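Local coordinates for protein Protease/Reverse transcriptase/ribonuclease H (Eastern chimpanzee simian foamy virus, PDB 7KSF) that catalyses RNA- and DNA-directed DNA synthesis, cleaves the RNA strand of RNA-DNA hybrids, and carries an aspartic protease domain associated with viral maturation, at residues A[236-241]-A[304-309]; A[242-247]-A[311-316]. The protein carries 1 engineered substitution. All blocks are in the same frame, centred on the assembly; numbering follows the deposited sequence.

Contact 1: residues A[236-241]-A[304-309]; sequences ATIVRQ and NVQVYV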
loop_
_atom_site.group_PDB
_atom_site.type_symbol
_atom_site.label_atom_id
_atom_site.label_comp_id
_atom_site.label_asym_id
_atom_site.label_seq_id
_atom_site.Cartn_x
_atom_site.Cartn_y
_atom_site.Cartn_z
ATOM N N ALA A 236 -18.043 -3.095 -3.017
ATOM C CA ALA A 236 -19.175 -3.193 -3.933
ATOM C C ALA A 236 -19.882 -1.852 -4.096
ATOM O O ALA A 236 -20.316 -1.509 -5.201
ATOM C CB ALA A 236 -20.156 -4.259 -3.438
ATOM N N THR A 237 -19.993 -1.080 -3.020
ATOM C CA THR A 237 -20.724 0.180 -3.024
ATOM C C THR A 237 -19.882 1.373 -3.449
ATOM O O THR A 237 -20.392 2.495 -3.460
ATOM C CB THR A 237 -21.307 0.455 -1.631
ATOM O OG1 THR A 237 -20.259 0.405 -0.662
ATOM C CG2 THR A 237 -22.358 -0.577 -1.278
ATOM N N ILE A 238 -18.605 1.161 -3.779
ATOM C CA ILE A 238 -17.724 2.274 -4.112
ATOM C C ILE A 238 -18.249 3.004 -5.346
ATOM O O ILE A 238 -19.081 2.495 -6.105
ATOM C CB ILE A 238 -16.284 1.799 -4.345
ATOM C CG1 ILE A 238 -16.241 0.846 -5.541
ATOM C CG2 ILE A 238 -15.741 1.129 -3.102
ATOM C CD1 ILE A 238 -14.870 0.357 -5.885
ATOM N N VAL A 239 -17.760 4.230 -5.533
ATOM C CA VAL A 239 -18.118 5.068 -6.674
ATOM C C VAL A 239 -16.831 5.689 -7.198
ATOM O O VAL A 239 -16.281 6.598 -6.568
ATOM C CB VAL A 239 -19.131 6.168 -6.315
ATOM C CG1 VAL A 239 -19.397 7.058 -7.534
ATOM C CG2 VAL A 239 -20.425 5.570 -5.802
ATOM N N ARG A 240 -16.380 5.238 -8.372
ATOM C CA ARG A 240 -15.130 5.776 -8.976
ATOM C C ARG A 240 -15.462 6.971 -9.878
ATOM O O ARG A 240 -16.096 6.759 -10.930
ATOM C CB ARG A 240 -14.406 4.681 -9.765
ATOM C CG ARG A 240 -13.060 4.281 -9.181
ATOM C CD ARG A 240 -12.813 2.786 -9.263
ATOM N NE ARG A 240 -13.612 2.148 -10.301
ATOM C CZ ARG A 240 -13.148 1.249 -11.160
ATOM N NH1 ARG A 240 -11.879 0.876 -11.110
ATOM N NH2 ARG A 240 -13.953 0.725 -12.068
ATOM N N GLN A 241 -15.049 8.181 -9.474
ATOM C CA GLN A 241 -15.289 9.384 -10.262
ATOM C C GLN A 241 -13.998 9.853 -10.924
ATOM O O GLN A 241 -13.091 9.049 -11.169
ATOM C CB GLN A 241 -15.878 10.491 -9.391
ATOM C CG GLN A 241 -17.164 10.104 -8.667
ATOM C CD GLN A 241 -18.418 10.468 -9.444
ATOM O OE1 GLN A 241 -18.815 11.632 -9.487
ATOM N NE2 GLN A 241 -19.045 9.474 -10.065
ATOM N N ASN A 304 -20.046 10.976 -1.207
ATOM C CA ASN A 304 -19.342 9.735 -1.514
ATOM C C ASN A 304 -18.151 9.522 -0.590
ATOM O O ASN A 304 -17.245 10.352 -0.528
ATOM C CB ASN A 304 -18.873 9.732 -2.972
ATOM C CG ASN A 304 -20.023 9.854 -3.951
ATOM O OD1 ASN A 304 -21.163 10.105 -3.562
ATOM N ND2 ASN A 304 -19.728 9.677 -5.234
ATOM N N VAL A 305 -18.156 8.399 0.122
ATOM C CA VAL A 305 -17.067 8.068 1.031
ATOM C C VAL A 305 -17.030 6.577 1.343
ATOM O O VAL A 305 -18.023 5.872 1.175
ATOM C CB VAL A 305 -17.188 8.841 2.360
ATOM C CG1 VAL A 305 -18.462 8.453 3.093
ATOM C CG2 VAL A 305 -15.964 8.596 3.227
ATOM N N GLN A 306 -15.880 6.108 1.815
ATOM C CA GLN A 306 -15.726 4.716 2.200
ATOM C C GLN A 306 -14.545 4.653 3.152
ATOM O O GLN A 306 -13.458 5.117 2.814
ATOM C CB GLN A 306 -15.472 3.839 0.975
ATOM C CG GLN A 306 -16.590 3.882 -0.055
ATOM C CD GLN A 306 -17.920 3.426 0.509
ATOM O OE1 GLN A 306 -17.989 2.907 1.622
ATOM N NE2 GLN A 306 -18.985 3.620 -0.259
ATOM N N VAL A 307 -14.743 4.089 4.335
ATOM C CA VAL A 307 -13.645 4.011 5.286
ATOM C C VAL A 307 -13.363 2.606 5.801
ATOM O O VAL A 307 -14.247 1.944 6.344
ATOM C CB VAL A 307 -13.894 4.933 6.494
ATOM C CG1 VAL A 307 -12.750 4.823 7.493
ATOM C CG2 VAL A 307 -14.070 6.369 6.036
ATOM N N TYR A 308 -12.123 2.167 5.638
ATOM C CA TYR A 308 -11.707 0.866 6.135
ATOM C C TYR A 308 -10.487 1.126 6.999
ATOM O O TYR A 308 -9.482 1.651 6.521
ATOM C CB TYR A 308 -11.374 -0.080 4.982
ATOM C CG TYR A 308 -11.124 -1.505 5.416
ATOM C CD1 TYR A 308 -12.181 -2.386 5.611
ATOM C CD2 TYR A 308 -9.835 -1.973 5.631
ATOM C CE1 TYR A 308 -11.959 -3.691 6.008
ATOM C CE2 TYR A 308 -9.603 -3.275 6.028
ATOM C CZ TYR A 308 -10.670 -4.130 6.216
ATOM O OH TYR A 308 -10.443 -5.428 6.611
ATOM N N VAL A 309 -10.570 0.764 8.272
ATOM C CA VAL A 309 -9.458 0.975 9.186
ATOM C C VAL A 309 -9.008 2.444 9.192
ATOM O O VAL A 309 -9.829 3.349 9.337
ATOM C CB VAL A 309 -8.293 0.015 8.870
ATOM C CG1 VAL A 309 -7.201 0.143 9.922
ATOM C CG2 VAL A 309 -8.798 -1.417 8.794
#
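Thr237 OG1 is gripped from its own helix, by a hydrogen bond to Ile234 O and a weak one to Gly233 O, and it faces the amide end of Gln306, whose NE2 lies 3.5 Å from OG1. With OG1 between the backbone N and the carbonyl carbon (chi1 55°), threonine folds its hydroxyl back on the preceding turn, which suits the last residues of helix 231-237. Gln306 reaches over from strand 306-308 and crosses Thr237 at about a right angle. Its chain is bent at chi2 (-60°), and NE2 also stands 3.7 Å from Thr237 O.

The methylene part of Gln306 meets Ile238: CG of Gln306 lies 4.2 Å from CG2 of Ile238. Ile238 makes this contact through CG2, while the end of its side chain leads away; the residue also touches Lys361 and Asp368. Further along, the side chains of Asn304 and Val239 cross at about a right angle, the end of the asparagine lying near CG1 of the valine, and Gln241 adds a lighter touch.

Strand 306-308 includes Tyr308, the first residue of the YxDD sequence that marks reverse transcriptases. Amide-bearing residues suit this surface site: Gln306 packs its CG on Ile238 and turns its amide end to Thr237, whereas Asn304 lays its amide end on Val239. No clear hydrogen bond joins the two segments, which meet through amide ends, a hydroxyl and aliphatic branches over a modest 197 Å² of buried surface.

Contact 2: residues A[242-247]-A[311-316]; sequences KYKTTL and DIYLSH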
loop_
_atom_site.group_PDB
_atom_site.type_symbol
_atom_site.label_atom_id
_atom_site.label_comp_id
_atom_site.label_asym_id
_atom_site.label_seq_id
_atom_site.Cartn_x
_atom_site.Cartn_y
_atom_site.Cartn_z
ATOM N N LYS A 242 -13.913 11.150 -11.235
ATOM C CA LYS A 242 -12.752 11.666 -11.953
ATOM C C LYS A 242 -11.498 11.582 -11.091
ATOM O O LYS A 242 -10.553 10.852 -11.413
ATOM C CB LYS A 242 -13.011 13.103 -12.405
ATOM C CG LYS A 242 -11.920 13.671 -13.299
ATOM C CD LYS A 242 -12.295 15.056 -13.800
ATOM C CE LYS A 242 -11.180 15.695 -14.622
ATOM N NZ LYS A 242 -11.493 17.119 -14.936
ATOM N N TYR A 243 -11.470 12.320 -9.987
ATOM C CA TYR A 243 -10.335 12.316 -9.077
ATOM C C TYR A 243 -10.615 11.405 -7.888
ATOM O O TYR A 243 -11.761 11.233 -7.468
ATOM C CB TYR A 243 -10.022 13.729 -8.578
ATOM C CG TYR A 243 -9.841 14.745 -9.678
ATOM C CD1 TYR A 243 -10.883 15.581 -10.053
ATOM C CD2 TYR A 243 -8.629 14.875 -10.341
ATOM C CE1 TYR A 243 -10.727 16.512 -11.053
ATOM C CE2 TYR A 243 -8.462 15.805 -11.349
ATOM C CZ TYR A 243 -9.514 16.623 -11.700
ATOM O OH TYR A 243 -9.355 17.550 -12.702
ATOM N N LYS A 244 -9.549 10.819 -7.353
ATOM C CA LYS A 244 -9.641 9.921 -6.212
ATOM C C LYS A 244 -8.608 10.324 -5.167
ATOM O O LYS A 244 -7.477 10.675 -5.508
ATOM C CB LYS A 244 -9.430 8.467 -6.637
ATOM C CG LYS A 244 -10.491 7.969 -7.602
ATOM C CD LYS A 244 -9.884 7.128 -8.700
ATOM C CE LYS A 244 -10.885 6.890 -9.815
ATOM N NZ LYS A 244 -10.245 6.237 -10.982
ATOM N N THR A 245 -9.011 10.268 -3.900
ATOM C CA THR A 245 -8.190 10.742 -2.793
ATOM C C THR A 245 -8.276 9.765 -1.633
ATOM O O THR A 245 -9.374 9.367 -1.234
ATOM C CB THR A 245 -8.642 12.129 -2.325
ATOM O OG1 THR A 245 -8.472 13.072 -3.390
ATOM C CG2 THR A 245 -7.833 12.576 -1.115
ATOM N N THR A 246 -7.120 9.392 -1.088
ATOM C CA THR A 246 -7.042 8.543 0.088
ATOM C C THR A 246 -6.208 9.237 1.157
ATOM O O THR A 246 -5.163 9.824 0.858
ATOM C CB THR A 246 -6.444 7.173 -0.247
ATOM O OG1 THR A 246 -6.127 6.480 0.965
ATOM C CG2 THR A 246 -5.186 7.324 -1.076
ATOM N N LEU A 247 -6.681 9.175 2.401
ATOM C CA LEU A 247 -6.031 9.821 3.537
ATOM C C LEU A 247 -5.759 8.780 4.610
ATOM O O LEU A 247 -6.694 8.182 5.147
ATOM C CB LEU A 247 -6.896 10.941 4.110
ATOM C CG LEU A 247 -7.112 12.152 3.215
ATOM C CD1 LEU A 247 -8.092 13.096 3.875
ATOM C CD2 LEU A 247 -5.786 12.841 2.959
ATOM N N ASP A 311 -7.474 4.040 6.522
ATOM C CA ASP A 311 -7.736 4.613 5.201
ATOM C C ASP A 311 -9.133 5.191 4.961
ATOM O O ASP A 311 -10.135 4.655 5.434
ATOM C CB ASP A 311 -7.417 3.587 4.111
ATOM C CG ASP A 311 -5.977 3.112 4.163
ATOM O OD1 ASP A 311 -5.188 3.688 4.940
ATOM O OD2 ASP A 311 -5.636 2.167 3.425
ATOM N N ILE A 312 -9.174 6.291 4.216
ATOM C CA ILE A 312 -10.417 6.973 3.863
ATOM C C ILE A 312 -10.472 7.180 2.348
ATOM O O ILE A 312 -9.451 7.463 1.720
ATOM C CB ILE A 312 -10.540 8.332 4.571
ATOM C CG1 ILE A 312 -10.474 8.151 6.089
ATOM C CG2 ILE A 312 -11.833 9.026 4.173
ATOM C CD1 ILE A 312 -10.632 9.437 6.867
ATOM N N TYR A 313 -11.656 7.029 1.763
ATOM C CA TYR A 313 -11.818 7.182 0.314
ATOM C C TYR A 313 -12.791 8.288 -0.097
ATOM O O TYR A 313 -13.895 8.393 0.440
ATOM C CB TYR A 313 -12.246 5.851 -0.307
ATOM C CG TYR A 313 -12.319 5.872 -1.818
ATOM C CD1 TYR A 313 -13.489 6.229 -2.472
ATOM C CD2 TYR A 313 -11.216 5.525 -2.588
ATOM C CE1 TYR A 313 -13.558 6.248 -3.853
ATOM C CE2 TYR A 313 -11.276 5.539 -3.968
ATOM C CZ TYR A 313 -12.449 5.900 -4.594
ATOM O OH TYR A 313 -12.514 5.916 -5.970
ATOM N N LEU A 314 -12.370 9.108 -1.059
ATOM C CA LEU A 314 -13.186 10.200 -1.568
ATOM C C LEU A 314 -12.997 10.262 -3.072
ATOM O O LEU A 314 -11.860 10.260 -3.550
ATOM C CB LEU A 314 -12.810 11.538 -0.928
ATOM C CG LEU A 314 -13.737 12.689 -1.316
ATOM C CD1 LEU A 314 -15.187 12.294 -1.093
ATOM C CD2 LEU A 314 -13.391 13.930 -0.517
ATOM N N SER A 315 -14.106 10.314 -3.809
ATOM C CA SER A 315 -14.051 10.320 -5.268
ATOM C C SER A 315 -15.179 11.197 -5.792
ATOM O O SER A 315 -16.354 10.846 -5.646
ATOM C CB SER A 315 -14.153 8.902 -5.826
ATOM O OG SER A 315 -13.988 8.890 -7.232
ATOM N N HIS A 316 -14.829 12.329 -6.398
ATOM C CA HIS A 316 -15.797 13.223 -7.014
ATOM C C HIS A 316 -15.368 13.532 -8.439
ATOM O O HIS A 316 -14.174 13.660 -8.727
ATOM C CB HIS A 316 -15.956 14.525 -6.219
ATOM C CG HIS A 316 -16.917 14.423 -5.075
ATOM N ND1 HIS A 316 -16.630 13.727 -3.921
ATOM C CD2 HIS A 316 -18.164 14.928 -4.911
ATOM C CE1 HIS A 316 -17.659 13.810 -3.093
ATOM N NE2 HIS A 316 -18.601 14.532 -3.672
#
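Thr245 and Leu314 form the central hydrogen-bonded pair of two antiparallel strands in the palm sheet of the reverse transcriptase, with strand axes 161° apart. Thr245 N donates to Leu314 O at 2.9 Å, and Leu314 N returns a bond to Thr245 O at 3.0 Å. Around Leu247 and Ile312 the reciprocal bonds are weak.

Tyr243 O takes a weak bond from His316 N and a second from Ser315 OG at 3.2 Å, with the hydroxyl above the carbonyl plane. Ser315 OG, anti to its backbone N (chi1 -175°), also accepts from Gln241 N, so this small hydroxyl serves as both donor and acceptor. In the other direction, Tyr243 N donates to His316 O at 3.3 Å.

The hydroxyl of Thr245 is engaged outside the pair, by His322 NE2 and Gly348 N, which suits a threonine buried between sheet and helix 319-336. On the face shared by Lys244, Thr246, Tyr313 and Ser315, Lys244 and Tyr313 run side by side, pointing the same way, with Lys244 CG 3.3 Å from Tyr313 OH. The lysine's aliphatic chain thus spans buried ground, and its NZ reaches the carbonyls of Lys350 and Gly363, where a positive charge would be favoured. Next to Tyr243, Lys242 sets its CG over one face of the Tyr243 ring, 3.8 Å above the plane and offset toward the rim.

In the fold
The two contacts have centres 8 Å apart, and their segments alternate along the chain: 236-241, 242-247, 304-309, then 311-316. Helix 231-237 runs through a short loop into strand 243-249, while strands 306-308 and 311-316 form a hairpin, so contact 2 joins two strands of one antiparallel sheet and contact 1 fastens the preceding loop to the hairpin's other arm. Gln306 O and Tyr313 N, 2.8 Å apart in a probable hydrogen bond, connect the arms. The YxDD sequence, which in related reverse transcriptases supplies catalytic aspartates, spans the turn from Tyr308 in one arm to Asp311 in the other; both contacts therefore flank the hairpin that carries it in the polymerase palm.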